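Local atomic coordinates of globin domain-containing protein (Pseudomonas aeruginosa, PDB entry 1TU9), a protein that binds heme within a globin fold and probably binds or carries oxygen, although its physiological role remains unknown. Residues 10-13 against 14-18; 107-110 against 111-115. All coordinates share one frame; numbering follows the deposited sequence.

Contact 1 (10-13 against 14-18); sequences MQSY and GRCCA
The carbonyl oxygen of Tyr-13 takes the amide N-H of Cys-17 in a short, fairly straight bond, with Tyr-13 O 2.9 Å from Cys-17 N and an N-H...O angle of 166°. The same turn brings the two side chains together. The ring of Tyr-13 swings away from its own N (chi1 -168°) and leans outward and toward the C-terminal end of the helix, so that Cys-17 SG stands over one ring face. SG is 3.7 Å from the centroid of the Tyr-13 ring and 15° off the ring normal, and its closest ring atoms, CE1 and CZ, place it toward the hydroxyl end. This is a sulfur-aromatic contact. Tyr-13 OH is satisfied elsewhere, by Arg-54 O on helix 46-64, so the ring is held at its far end as well.

On another side of the helix Arg-15 folds back toward the N-terminus. A bend at chi3 lays its guanidinium across the previous turn: Gln-11 O lies 3.6 Å above the guanidinium plane of Arg-15, and NH2 of Arg-15 is 3.6 Å from Ser-12 CA. Its charge is met by Asp-106, through a salt bridge from NE, and the other carboxylate oxygen of Asp-106 bonds Ser-12 OG. Successive i to i+4 amide bonds mark this as regular alpha-helix, the final turns of helix 5-17, which corresponds to helix A of the globin fold.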
loop_
_atom_site.group_PDB
_atom_site.type_symbol
_atom_site.label_atom_id
_atom_site.label_comp_id
_atom_site.label_asym_id
_atom_site.label_seq_id
_atom_site.Cartn_x
_atom_site.Cartn_y
_atom_site.Cartn_z
ATOM N N MET A 10 11.947 -5.285 -0.611
ATOM C CA MET A 10 11.647 -6.708 -0.733
ATOM C C MET A 10 12.119 -7.466 0.507
ATOM O O MET A 10 11.416 -8.340 1.003
ATOM C CB MET A 10 12.270 -7.308 -1.993
ATOM C CG MET A 10 11.574 -6.859 -3.252
ATOM S SD MET A 10 12.048 -7.728 -4.729
ATOM C CE MET A 10 13.722 -7.141 -4.986
ATOM N N GLN A 11 13.304 -7.146 1.015
ATOM C CA GLN A 11 13.825 -7.838 2.194
ATOM C C GLN A 11 12.916 -7.581 3.387
ATOM O O GLN A 11 12.543 -8.500 4.120
ATOM C CB GLN A 11 15.237 -7.357 2.489
ATOM C CG GLN A 11 16.262 -7.776 1.429
ATOM C CD GLN A 11 17.609 -7.127 1.605
ATOM O OE1 GLN A 11 17.949 -6.694 2.707
ATOM N NE2 GLN A 11 18.387 -7.065 0.531
ATOM N N SER A 12 12.527 -6.327 3.555
ATOM C CA SER A 12 11.630 -5.936 4.638
ATOM C C SER A 12 10.254 -6.588 4.499
ATOM O O SER A 12 9.701 -7.112 5.475
ATOM C CB SER A 12 11.512 -4.421 4.679
ATOM O OG SER A 12 10.535 -3.998 5.608
ATOM N N TYR A 13 9.712 -6.596 3.294
ATOM C CA TYR A 13 8.391 -7.152 3.062
ATOM C C TYR A 13 8.383 -8.658 3.317
ATOM O O TYR A 13 7.394 -9.194 3.777
ATOM C CB TYR A 13 7.945 -6.858 1.646
ATOM C CG TYR A 13 6.484 -7.130 1.340
ATOM C CD1 TYR A 13 5.471 -6.643 2.157
ATOM C CD2 TYR A 13 6.121 -7.805 0.185
ATOM C CE1 TYR A 13 4.138 -6.841 1.834
ATOM C CE2 TYR A 13 4.785 -8.009 -0.145
ATOM C CZ TYR A 13 3.800 -7.522 0.689
ATOM O OH TYR A 13 2.457 -7.670 0.391
ATOM N N GLY A 14 9.484 -9.348 3.035
ATOM C CA GLY A 14 9.582 -10.755 3.365
ATOM C C GLY A 14 9.465 -10.988 4.849
ATOM O O GLY A 14 8.736 -11.884 5.285
ATOM N N ARG A 15 10.163 -10.187 5.643
ATOM C CA ARG A 15 10.039 -10.270 7.091
ATOM C C ARG A 15 8.621 -9.912 7.549
ATOM O O ARG A 15 8.106 -10.534 8.460
ATOM C CB ARG A 15 11.075 -9.399 7.794
ATOM C CG ARG A 15 12.505 -9.879 7.597
ATOM C CD ARG A 15 13.544 -9.107 8.387
ATOM N NE ARG A 15 13.690 -7.731 7.945
ATOM C CZ ARG A 15 14.541 -7.295 7.026
ATOM N NH1 ARG A 15 15.332 -8.117 6.363
ATOM N NH2 ARG A 15 14.551 -6.008 6.742
ATOM N N CYS A 16 7.983 -8.934 6.914
ATOM C CA CYS A 16 6.632 -8.540 7.294
ATOM C C CYS A 16 5.627 -9.652 7.023
ATOM O O CYS A 16 4.786 -9.960 7.871
ATOM C CB CYS A 16 6.198 -7.283 6.547
ATOM S SG CYS A 16 7.014 -5.761 7.070
ATOM N N CYS A 17 5.694 -10.244 5.837
ATOM C CA CYS A 17 4.750 -11.298 5.472
ATOM C C CYS A 17 4.991 -12.570 6.297
ATOM O O CYS A 17 4.080 -13.388 6.462
ATOM C CB CYS A 17 4.825 -11.628 3.983
ATOM S SG CYS A 17 4.175 -10.323 2.910
ATOM N N ALA A 18 6.209 -12.738 6.803
ATOM C CA ALA A 18 6.565 -13.837 7.703
ATOM C C ALA A 18 6.129 -13.610 9.145
ATOM O O ALA A 18 6.319 -14.480 9.988
ATOM C CB ALA A 18 8.063 -14.070 7.658
#

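Contact 2 (107-110 against 111-115)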
loop_
_atom_site.group_PDB
_atom_site.type_symbol
_atom_site.label_atom_id
_atom_site.label_comp_id
_atom_site.label_asym_id
_atom_site.label_seq_id
_atom_site.Cartn_x
_atom_site.Cartn_y
_atom_site.Cartn_z
ATOM N N ARG A 107 11.543 -6.713 12.292
ATOM C CA ARG A 107 12.451 -6.544 13.424
ATOM C C ARG A 107 13.703 -5.737 13.092
ATOM O O ARG A 107 14.360 -5.249 14.001
ATOM C CB ARG A 107 12.882 -7.911 13.976
ATOM C CG ARG A 107 13.752 -8.711 13.028
ATOM C CD ARG A 107 14.203 -10.045 13.589
ATOM N NE ARG A 107 13.203 -11.083 13.363
ATOM C CZ ARG A 107 13.060 -11.780 12.234
ATOM N NH1 ARG A 107 13.857 -11.575 11.191
ATOM N NH2 ARG A 107 12.106 -12.697 12.156
ATOM N N ASP A 108 14.049 -5.648 11.812
ATOM C CA ASP A 108 15.230 -4.909 11.355
ATOM C C ASP A 108 14.901 -3.514 10.824
ATOM O O ASP A 108 15.779 -2.837 10.296
ATOM C CB ASP A 108 15.944 -5.696 10.258
ATOM C CG ASP A 108 16.454 -7.025 10.731
ATOM O OD1 ASP A 108 16.794 -7.164 11.931
ATOM O OD2 ASP A 108 16.557 -7.984 9.949
ATOM N N CYS A 109 13.650 -3.082 10.961
ATOM C CA CYS A 109 13.230 -1.777 10.467
ATOM C C CYS A 109 14.072 -0.666 11.082
ATOM O O CYS A 109 14.284 -0.629 12.296
ATOM C CB CYS A 109 11.760 -1.521 10.784
ATOM S SG CYS A 109 11.100 -0.086 9.917
ATOM N N ASP A 110 14.581 0.204 10.217
ATOM C CA ASP A 110 15.333 1.384 10.626
ATOM C C ASP A 110 15.000 2.525 9.675
ATOM O O ASP A 110 14.125 2.390 8.818
ATOM C CB ASP A 110 16.838 1.079 10.709
ATOM C CG ASP A 110 17.442 0.610 9.405
ATOM O OD1 ASP A 110 16.869 0.816 8.317
ATOM O OD2 ASP A 110 18.549 0.026 9.385
ATOM N N ALA A 111 15.668 3.664 9.841
ATOM C CA ALA A 111 15.373 4.822 9.000
ATOM C C ALA A 111 15.551 4.515 7.524
ATOM O O ALA A 111 14.759 4.949 6.717
ATOM C CB ALA A 111 16.219 6.012 9.402
ATOM N N GLU A 112 16.600 3.790 7.169
ATOM C CA GLU A 112 16.826 3.428 5.782
ATOM C C GLU A 112 15.670 2.596 5.223
ATOM O O GLU A 112 15.235 2.817 4.102
ATOM C CB GLU A 112 18.140 2.669 5.643
ATOM C CG GLU A 112 19.363 3.552 5.844
ATOM C CD GLU A 112 19.768 4.341 4.608
ATOM O OE1 GLU A 112 20.714 5.142 4.728
ATOM O OE2 GLU A 112 19.156 4.182 3.522
ATOM N N THR A 113 15.167 1.652 6.010
ATOM C CA THR A 113 14.054 0.802 5.576
ATOM C C THR A 113 12.822 1.656 5.333
ATOM O O THR A 113 12.132 1.503 4.326
ATOM C CB THR A 113 13.712 -0.217 6.670
ATOM O OG1 THR A 113 14.896 -0.892 7.103
ATOM C CG2 THR A 113 12.775 -1.299 6.168
ATOM N N ARG A 114 12.524 2.539 6.277
ATOM C CA ARG A 114 11.320 3.357 6.184
ATOM C C ARG A 114 11.377 4.268 4.973
ATOM O O ARG A 114 10.409 4.420 4.245
ATOM C CB ARG A 114 11.103 4.128 7.490
ATOM C CG ARG A 114 10.634 3.168 8.574
ATOM C CD ARG A 114 10.092 3.746 9.828
ATOM N NE ARG A 114 11.180 4.123 10.693
ATOM C CZ ARG A 114 11.600 5.353 10.868
ATOM N NH1 ARG A 114 10.982 6.361 10.266
ATOM N NH2 ARG A 114 12.625 5.574 11.680
ATOM N N ASP A 115 12.530 4.878 4.714
ATOM C CA ASP A 115 12.669 5.757 3.542
ATOM C C ASP A 115 12.590 4.986 2.237
ATOM O O ASP A 115 12.098 5.493 1.224
ATOM C CB ASP A 115 13.981 6.545 3.592
ATOM C CG ASP A 115 13.823 7.892 4.234
ATOM O OD1 ASP A 115 14.846 8.533 4.528
ATOM O OD2 ASP A 115 12.718 8.400 4.489
#
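Thr-113 meets Asp-110 through both its backbone and its hydroxyl: Asp-110 is the N-cap of helix 111-130 and Thr-113 its capping partner. The amide of Thr-113 donates to the carboxylate, with Thr-113 N 3.0 Å from Asp-110 OD1, an N-H...O angle of 157° and an approach nearly along the C-O direction. Thr-113 OG1 is 2.9 Å from the same Asp-110 OD1, and a second hydrogen bond there is possible. The aspartate reaches forward over the first turn because its CG sits between its own N and carbonyl carbon (chi1 60°). The two side chains cross at about a right angle, and Glu-112 packs its CB against the same oxygen, 3.5 Å from Asp-110 OD1. A carboxylate at this end of a helix would probably be favoured by the helix dipole, since it faces the first-turn amides.

The main chain of the cap residue is used too: Asp-110 O accepts from Arg-114 N in the first i to i+4 bond of the helix, at 3.0 Å and 164°. Next outward, Cys-109 and Arg-114 occupy the positions of a hydrophobic staple, one residue before the cap and four after it, here with the aliphatic part of an arginine as one partner.

Further out, Asp-106 OD1 accepts a hydrogen bond from Asp-108 N, tying the loop to the residue that follows helix 90-105. Cys-109 also touches Val-102 and Arg-114 touches Leu-99, both on helix 90-105, so this staple-like pair lies against the preceding helix of the globin fold. Within the pair, Cys-109 SG lies 3.6 Å from Arg-114 CG and at the edge of the guanidinium, near its plane.

Contact 1 is partly buried, with Ser-12, Tyr-13 and Cys-16 inside the protein, whereas contact 2 lies at the surface and buries only Thr-113 among its touching residues. Their chemistry differs as well: regular helical amide bonds and a sulfur-ring contact in residues 10-18, a charged cap that starts a helix in 107-115. Their centres are about 12 Å apart and they touch. Ser-12 OG packs 3.6 Å from Thr-113 CG2, a direct touch between the two helices, and Arg-15 NE has a long, weak ion pair with Asp-108 OD2. Asp-106, bonding Ser-12, Arg-15 and the amide of Asp-108, ties helix 5-17 to the loop before helix 111-130.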